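Local coordinates for protein translation factor SUI1 homolog (Pyrococcus horikoshii, PDB 5ZCY) that probably serves as initiation factor 1 (aIF1) of the SUI1 family in the start of archaeal protein synthesis, likely with a role in mRNA binding, at residues 54-59 with 87-92; 41-46 with 70-75. All coordinates share one frame; numbering follows the deposited sequence.

Contact 1 joins helix 50-61 to the turn that ends helix 82-88, and contact 2 ties the loop after strand 36-41 to strand 71-75. Their centres lie 11 Å apart, and their segments alternate along the chain. They meet mainly through apolar side chains: CB of A54 is 3.8 Å from CG2 of I72, and CZ of F91 is 4.0 Å from CG2 of I43. L57 also reaches L74, and at the border of the core the aliphatic CG of K58 comes within 4.1 Å of L74 CD2. Contact 1 holds a nitrate ion at K56, whereas the nitrite-binding residues R30, A31 and R32 belong to neither contact.

Contact 1 of 2, residues 54-59 with 87-92; sequences AKKLKA and AELGFS. With NO3 (nitrate ion), chain B.
L89 reaches from the loop that follows helix 82-88 and sets its two methyl groups against neighbouring residues of helix 50-61. Its CD2 touches the aliphatic chain of K56, 3.8 Å from K56 CD, with the two side chains crossing at a slant. The other methyl, CD1, faces L57 and lies 4.2 Å from L57 CD2. L89 achieves this with CG beside its backbone N and anti to the carbonyl carbon (chi1 -56°), so that the branched end splits between the buried L57 and the solvent-exposed lysine. These apolar touches bury a modest 121 Å² in all, and L89 contributes more than half of it.

The polar part of the contact belongs to K56 and a nitrate ion, probably taken up from the crystallisation liquor. K56 is extended beyond CG, which carries its ammonium past L89 to the ion. NZ donates a hydrogen bond to nitrate O1 at 3.0 Å and a weak one to nitrate O3 at 3.3 Å, so the ammonium is shared, unequally, between two oxygens of the anion. Nitrate O1 is also 4.0 Å from L89 CD2, which places the ion next to the apolar touch as well as at the lysine tip.

Backbone bonds fix the position from which L89 reaches out. G90, with positive phi (83°), is the C-prime residue of a Schellman motif ending helix 82-88: G90 N bonds to A87 O at 2.9 Å, and F91 N to L86 O. L89 stands just before that glycine.

Around this joint, L89 also rests on I53 and K60 of helix 50-61, while L57 reaches L85 of helix 82-88. F91 continues the packing onto I53 and L86, and A54 and K58 of helix 50-61 turn to I72 and L74 of strand 71-75.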
ATOM      1  N   ALA A  54      -0.606   6.111  -5.001  1.00 10.15           N
ATOM      2  CA  ALA A  54      -0.553   4.979  -5.935  1.00 10.64           C
ATOM      3  C   ALA A  54       0.353   5.245  -7.089  1.00 12.33           C
ATOM      4  O   ALA A  54       1.144   4.356  -7.447  1.00 11.52           O
ATOM      5  CB  ALA A  54      -1.909   4.572  -6.368  1.00 10.62           C
ATOM      6  N   LYS A  55       0.248   6.436  -7.667  1.00 12.42           N
ATOM      7  CA  LYS A  55       1.132   6.762  -8.816  1.00 14.32           C
ATOM      8  C   LYS A  55       2.570   6.689  -8.447  1.00 14.10           C
ATOM      9  O   LYS A  55       3.421   6.201  -9.210  1.00 15.67           O
ATOM     10  CB  LYS A  55       0.638   8.123  -9.361  1.00 16.01           C
ATOM     11  CG  LYS A  55       1.426   8.777 -10.473  1.00 20.59           C
ATOM     12  CD  LYS A  55       1.024  10.274 -10.677  1.00 23.53           C
ATOM     13  CE  LYS A  55       1.467  11.142  -9.492  1.00 32.03           C
ATOM     14  NZ  LYS A  55       0.921  12.550  -9.528  1.00 32.57           N
ATOM     15  N   LYS A  56       2.999   7.170  -7.270  1.00 11.62           N
ATOM     16  CA  LYS A  56       4.332   7.185  -6.824  1.00 12.87           C
ATOM     17  C   LYS A  56       4.827   5.727  -6.646  1.00 14.35           C
ATOM     18  O   LYS A  56       5.938   5.394  -6.979  1.00 14.79           O
ATOM     19  CB  LYS A  56       4.550   7.970  -5.561  1.00 13.01           C
ATOM     20  CG  LYS A  56       4.379   9.481  -5.795  1.00 14.59           C
ATOM     21  CD  LYS A  56       4.658  10.183  -4.542  1.00 14.83           C
ATOM     22  CE  LYS A  56       4.405  11.729  -4.730  1.00 17.13           C
ATOM     23  NZ  LYS A  56       4.771  12.290  -3.415  1.00 17.89           N
ATOM     24  N   LEU A  57       4.003   4.907  -6.007  1.00 12.35           N
ATOM     25  CA  LEU A  57       4.467   3.532  -5.759  1.00 12.42           C
ATOM     26  C   LEU A  57       4.528   2.809  -7.077  1.00 12.47           C
ATOM     27  O   LEU A  57       5.515   1.999  -7.202  1.00 13.98           O
ATOM     28  CB  LEU A  57       3.398   2.887  -4.847  1.00 11.13           C
ATOM     29  CG  LEU A  57       3.402   3.353  -3.421  1.00 11.22           C
ATOM     30  CD1 LEU A  57       2.183   2.749  -2.701  1.00 12.01           C
ATOM     31  CD2 LEU A  57       4.653   3.158  -2.616  1.00 13.43           C
ATOM     32  N   LYS A  58       3.605   2.988  -7.979  1.00 13.05           N
ATOM     33  CA  LYS A  58       3.563   2.379  -9.378  1.00 12.62           C
ATOM     34  C   LYS A  58       4.861   2.749 -10.103  1.00 19.43           C
ATOM     35  O   LYS A  58       5.459   1.901 -10.787  1.00 18.79           O
ATOM     36  CB  LYS A  58       2.347   2.770 -10.224  1.00 14.82           C
ATOM     37  CG  LYS A  58       1.040   2.092  -9.749  1.00 17.20           C
ATOM     38  CD  LYS A  58      -0.221   2.752 -10.270  1.00 17.18           C
ATOM     39  CE  LYS A  58      -0.357   2.634 -11.792  1.00 21.79           C
ATOM     40  NZ  LYS A  58      -1.602   3.339 -12.179  1.00 22.66           N
ATOM     41  N   ALA A  59       5.289   3.971  -9.967  1.00 17.17           N
ATOM     42  CA  ALA A  59       6.506   4.411 -10.658  1.00 18.68           C
ATOM     43  C   ALA A  59       7.710   3.804 -10.037  1.00 19.31           C
ATOM     44  O   ALA A  59       8.599   3.321 -10.800  1.00 22.45           O
ATOM     45  CB  ALA A  59       6.568   5.945 -10.650  1.00 19.25           C
ATOM     46  N   ALA A  87       7.823   4.348   3.888  1.00 11.40           N
ATOM     47  CA  ALA A  87       8.711   5.255   4.713  1.00 12.20           C
ATOM     48  C   ALA A  87       9.333   6.272   3.887  1.00 12.27           C
ATOM     49  O   ALA A  87       9.475   7.448   4.436  1.00 13.81           O
ATOM     50  CB  ALA A  87       9.759   4.393   5.412  1.00 14.51           C
ATOM     51  N   GLU A  88       9.625   6.076   2.609  1.00 12.76           N
ATOM     52  CA  GLU A  88      10.146   7.127   1.698  1.00 14.39           C
ATOM     53  C   GLU A  88       9.087   8.208   1.560  1.00 13.20           C
ATOM     54  O   GLU A  88       9.397   9.401   1.248  1.00 15.52           O
ATOM     55  CB  GLU A  88      10.571   6.598   0.320  1.00 17.14           C
ATOM     56  CG  GLU A  88      11.825   5.765   0.369  1.00 22.60           C
ATOM     57  CD  GLU A  88      12.105   5.061  -0.948  1.00 25.98           C
ATOM     58  OE1 GLU A  88      11.445   5.271  -1.988  1.00 30.39           O
ATOM     59  OE2 GLU A  88      13.058   4.274  -0.910  1.00 36.27           O
ATOM     60  N   LEU A  89       7.812   7.847   1.713  1.00 10.71           N
ATOM     61  CA  LEU A  89       6.706   8.787   1.670  1.00 10.69           C
ATOM     62  C   LEU A  89       6.283   9.271   3.055  1.00 10.37           C
ATOM     63  O   LEU A  89       5.177   9.774   3.189  1.00 11.09           O
ATOM     64  CB  LEU A  89       5.486   8.154   0.887  1.00 10.52           C
ATOM     65  CG  LEU A  89       5.847   7.700  -0.543  1.00  9.97           C
ATOM     66  CD1 LEU A  89       4.571   7.132  -1.147  1.00 13.32           C
ATOM     67  CD2 LEU A  89       6.416   8.817  -1.428  1.00 12.37           C
ATOM     68  N   GLY A  90       7.157   9.062   4.020  1.00 10.46           N
ATOM     69  CA  GLY A  90       6.945   9.639   5.332  1.00 11.49           C
ATOM     70  C   GLY A  90       6.069   8.919   6.245  1.00 11.16           C
ATOM     71  O   GLY A  90       5.792   9.379   7.347  1.00 11.68           O
ATOM     72  N   PHE A  91       5.541   7.724   5.870  1.00 10.10           N
ATOM     73  CA  PHE A  91       4.720   6.963   6.821  1.00 10.70           C
ATOM     74  C   PHE A  91       5.592   6.288   7.866  1.00 13.97           C
ATOM     75  O   PHE A  91       6.590   5.708   7.555  1.00 16.56           O
ATOM     76  CB  PHE A  91       3.853   5.934   6.076  1.00 11.05           C
ATOM     77  CG  PHE A  91       2.820   6.610   5.237  1.00 10.04           C
ATOM     78  CD1 PHE A  91       1.601   7.025   5.744  1.00 10.59           C
ATOM     79  CD2 PHE A  91       2.991   6.847   3.872  1.00 10.31           C
ATOM     80  CE1 PHE A  91       0.663   7.678   4.972  1.00 10.74           C
ATOM     81  CE2 PHE A  91       2.051   7.522   3.099  1.00 10.02           C
ATOM     82  CZ  PHE A  91       0.869   7.946   3.652  1.00 10.95           C
ATOM     83  N   SER A  92       5.112   6.297   9.119  1.00 15.05           N
ATOM     84  CA  SER A  92       5.768   5.629  10.219  1.00 16.86           C
ATOM     85  C   SER A  92       5.755   4.064  10.032  1.00 17.05           C
ATOM     86  O   SER A  92       4.695   3.532   9.925  1.00 17.47           O
ATOM     87  CB  SER A  92       5.016   5.952  11.484  1.00 23.56           C
ATOM     88  OG  SER A  92       5.469   5.085  12.520  1.00 32.23           O
TER
HETATM   89  N   NO3 B 101       2.110  11.560  -1.256  1.00 17.99           N
HETATM   90  O1  NO3 B 101       3.175  11.208  -1.130  1.00 12.18           O
HETATM   91  O2  NO3 B 101       1.115  11.756  -0.275  1.00 21.89           O
HETATM   92  O3  NO3 B 101       1.694  11.642  -2.544  1.00 25.51           O

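Contact 2 of 2, residues 41-46 with 70-75; sequences EGIDEK and GRIELQ
E41 and R71 run side by side and point the same way, from the end of strand 36-41 and the start of strand 71-75. With its CG anti to the backbone N (chi1 -165°), E41 brings OE1 to 3.4 Å from R71 CD. The same oxygen lies at the guanidinium edge, in its plane, but its salt bridge to R71 NH1 is long at 4.0 Å; carboxylate and guanidinium planes are 26° apart. Each group has a stronger partner elsewhere: Y27 hydrogen-bonds to E41 OE1, and E29 forms a salt bridge with R71 NH1. R71 NH2 donates to E73 OE2 at 3.0 Å in a nearly straight bond (163°), arriving well above the carboxylate plane. A leucine in place of R71 would probably leave E29 without its salt-bridge mate, E41 with less of its charge offset and E73 OE2 without this donor, though K37 would still pair with E73.

The E45 carboxylate lies against G70 CA, with OE2 at 3.5 Å; a side chain on G70 would run into E45 OE1, and the positive phi also suits a glycine. A water donates to I43 O at 2.7 Å. I43 CD1 meets I72 CD1 at 4.4 Å, on the side facing helix 50-61.

Such apolar packing under a helix is that of a two-layer alpha/beta sandwich, here the SUI1 fold; the sheet's opposite face carries the E41, R71 and E73 network.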
ATOM      1  N   GLU A  41      -4.385  -0.775   2.716  1.00 10.63           N
ATOM      2  CA  GLU A  41      -5.639  -0.251   3.318  1.00 12.89           C
ATOM      3  C   GLU A  41      -5.300   0.437   4.582  1.00 13.55           C
ATOM      4  O   GLU A  41      -4.332   0.185   5.264  1.00 17.71           O
ATOM      5  CB  GLU A  41      -6.586  -1.462   3.625  1.00 17.12           C
ATOM      6  CG  GLU A  41      -8.036  -1.345   3.925  1.00 28.29           C
ATOM      7  CD  GLU A  41      -8.499  -2.829   4.006  1.00 26.37           C
ATOM      8  OE1 GLU A  41      -8.979  -3.319   3.034  1.00 33.74           O
ATOM      9  OE2 GLU A  41      -8.188  -3.524   5.032  1.00 40.41           O
ATOM     10  N   GLY A  42      -5.976   1.534   4.885  1.00 13.29           N
ATOM     11  CA  GLY A  42      -5.761   2.247   6.139  1.00 12.28           C
ATOM     12  C   GLY A  42      -5.111   3.597   6.089  1.00 14.36           C
ATOM     13  O   GLY A  42      -5.041   4.350   7.102  1.00 16.90           O
ATOM     14  N   ILE A  43      -4.603   3.975   4.929  1.00 12.42           N
ATOM     15  CA  ILE A  43      -4.144   5.341   4.746  1.00 13.28           C
ATOM     16  C   ILE A  43      -5.387   6.233   4.692  1.00 14.54           C
ATOM     17  O   ILE A  43      -6.323   5.933   3.968  1.00 16.46           O
ATOM     18  CB  ILE A  43      -3.323   5.481   3.502  1.00 13.46           C
ATOM     19  CG1 ILE A  43      -2.010   4.736   3.634  1.00 15.76           C
ATOM     20  CG2 ILE A  43      -2.991   6.971   3.223  1.00 15.02           C
ATOM     21  CD1 ILE A  43      -1.218   4.583   2.343  1.00 17.32           C
ATOM     22  N   ASP A  44      -5.390   7.331   5.443  1.00 17.50           N
ATOM     23  CA  ASP A  44      -6.577   8.178   5.604  1.00 18.49           C
ATOM     24  C   ASP A  44      -6.849   8.879   4.241  1.00 17.65           C
ATOM     25  O   ASP A  44      -6.081   9.764   3.784  1.00 17.39           O
ATOM     26  CB  ASP A  44      -6.239   9.188   6.680  1.00 18.83           C
ATOM     27  CG  ASP A  44      -7.382  10.111   7.021  1.00 26.52           C
ATOM     28  OD1 ASP A  44      -8.256  10.340   6.188  1.00 25.80           O
ATOM     29  OD2 ASP A  44      -7.399  10.532   8.222  1.00 29.25           O
ATOM     30  N   GLU A  45      -7.904   8.437   3.608  1.00 16.45           N
ATOM     31  CA  GLU A  45      -8.265   8.851   2.283  1.00 19.87           C
ATOM     32  C   GLU A  45      -8.804  10.302   2.303  1.00 19.54           C
ATOM     33  O   GLU A  45      -8.805  10.958   1.285  1.00 20.37           O
ATOM     34  CB  GLU A  45      -9.191   7.842   1.637  1.00 27.13           C
ATOM     35  CG  GLU A  45     -10.536   7.779   2.274  1.00 30.61           C
ATOM     36  CD  GLU A  45     -11.480   6.867   1.547  1.00 42.12           C
ATOM     37  OE1 GLU A  45     -12.081   6.069   2.263  1.00 47.00           O
ATOM     38  OE2 GLU A  45     -11.620   6.953   0.298  1.00 50.21           O
ATOM     39  N   LYS A  46      -9.233  10.770   3.467  1.00 18.56           N
ATOM     40  CA  LYS A  46      -9.696  12.167   3.593  1.00 23.06           C
ATOM     41  C   LYS A  46      -8.512  13.124   3.594  1.00 21.67           C
ATOM     42  O   LYS A  46      -8.576  14.163   2.962  1.00 25.21           O
ATOM     43  CB  LYS A  46     -10.534  12.375   4.901  1.00 28.04           C
ATOM     44  CG  LYS A  46     -10.971  13.785   5.261  1.00 37.53           C
ATOM     45  CD  LYS A  46     -12.067  13.858   6.357  1.00 45.18           C
ATOM     46  CE  LYS A  46     -11.619  13.424   7.753  1.00 47.17           C
ATOM     47  NZ  LYS A  46     -12.722  13.243   8.753  1.00 51.00           N
ATOM     48  N   GLY A  70     -11.061   3.504  -1.274  1.00 21.75           N
ATOM     49  CA  GLY A  70     -10.296   3.733  -0.090  1.00 19.17           C
ATOM     50  C   GLY A  70      -9.037   2.884   0.118  1.00 15.01           C
ATOM     51  O   GLY A  70      -8.391   2.893   1.163  1.00 17.75           O
ATOM     52  N   ARG A  71      -8.672   2.212  -0.969  1.00 14.12           N
ATOM     53  CA  ARG A  71      -7.530   1.309  -0.929  1.00 13.96           C
ATOM     54  C   ARG A  71      -6.629   1.543  -2.126  1.00 12.28           C
ATOM     55  O   ARG A  71      -7.068   2.043  -3.130  1.00 14.22           O
ATOM     56  CB  ARG A  71      -7.949  -0.144  -1.031  1.00 14.89           C
ATOM     57  CG  ARG A  71      -9.103  -0.583  -0.140  1.00 18.67           C
ATOM     58  CD  ARG A  71      -9.264  -2.097  -0.148  1.00 18.31           C
ATOM     59  NE  ARG A  71      -9.310  -2.748  -1.458  1.00 19.30           N
ATOM     60  CZ  ARG A  71      -9.367  -4.093  -1.650  1.00 17.46           C
ATOM     61  NH1 ARG A  71      -9.372  -4.904  -0.596  1.00 20.78           N
ATOM     62  NH2 ARG A  71      -9.379  -4.594  -2.864  1.00 19.14           N
ATOM     63  N   ILE A  72      -5.332   1.228  -2.005  1.00  9.74           N
ATOM     64  CA  ILE A  72      -4.449   1.195  -3.145  1.00  9.96           C
ATOM     65  C   ILE A  72      -4.226  -0.275  -3.495  1.00  9.87           C
ATOM     66  O   ILE A  72      -4.007  -1.100  -2.619  1.00 10.65           O
ATOM     67  CB  ILE A  72      -3.119   1.843  -2.815  1.00 10.25           C
ATOM     68  CG1 ILE A  72      -3.356   3.377  -2.490  1.00 10.46           C
ATOM     69  CG2 ILE A  72      -2.064   1.650  -3.903  1.00  9.37           C
ATOM     70  CD1 ILE A  72      -2.176   4.116  -1.970  1.00 11.87           C
ATOM     71  N   GLU A  73      -4.311  -0.562  -4.790  1.00  9.57           N
ATOM     72  CA  GLU A  73      -4.051  -1.895  -5.347  1.00  9.78           C
ATOM     73  C   GLU A  73      -2.901  -1.842  -6.265  1.00 10.86           C
ATOM     74  O   GLU A  73      -2.853  -0.987  -7.179  1.00 13.43           O
ATOM     75  CB  GLU A  73      -5.297  -2.465  -6.059  1.00 12.03           C
ATOM     76  CG  GLU A  73      -6.556  -2.384  -5.295  1.00 13.61           C
ATOM     77  CD  GLU A  73      -7.703  -3.228  -5.929  1.00 17.18           C
ATOM     78  OE1 GLU A  73      -7.456  -3.904  -6.934  1.00 20.84           O
ATOM     79  OE2 GLU A  73      -8.837  -3.108  -5.367  1.00 24.89           O
ATOM     80  N   LEU A  74      -1.916  -2.689  -6.081  1.00  9.76           N
ATOM     81  CA  LEU A  74      -0.718  -2.778  -6.916  1.00  9.50           C
ATOM     82  C   LEU A  74      -0.618  -4.129  -7.575  1.00 10.93           C
ATOM     83  O   LEU A  74      -0.873  -5.165  -6.920  1.00 10.34           O
ATOM     84  CB  LEU A  74       0.582  -2.557  -6.145  1.00  9.72           C
ATOM     85  CG  LEU A  74       0.642  -1.243  -5.376  1.00 11.39           C
ATOM     86  CD1 LEU A  74       1.860  -1.176  -4.516  1.00 13.53           C
ATOM     87  CD2 LEU A  74       0.637  -0.057  -6.325  1.00 13.68           C
ATOM     88  N   GLN A  75      -0.240  -4.182  -8.840  1.00 10.10           N
ATOM     89  CA  GLN A  75       0.012  -5.455  -9.525  1.00 11.12           C
ATOM     90  C   GLN A  75       1.258  -6.132  -8.949  1.00 10.64           C
ATOM     91  O   GLN A  75       2.299  -5.473  -8.857  1.00 12.23           O
ATOM     92  CB  GLN A  75       0.331  -5.128 -10.991  1.00 13.02           C
ATOM     93  CG  GLN A  75       0.911  -6.216 -11.835  1.00 18.38           C
ATOM     94  CD  GLN A  75       1.385  -5.766 -13.181  1.00 18.85           C
ATOM     95  OE1 GLN A  75       1.856  -4.623 -13.466  1.00 18.57           O
ATOM     96  NE2 GLN A  75       1.345  -6.714 -14.078  1.00 23.09           N
TER
HETATM   97  O   HOH W   1      -6.577   3.523   2.683  1.00 33.51           O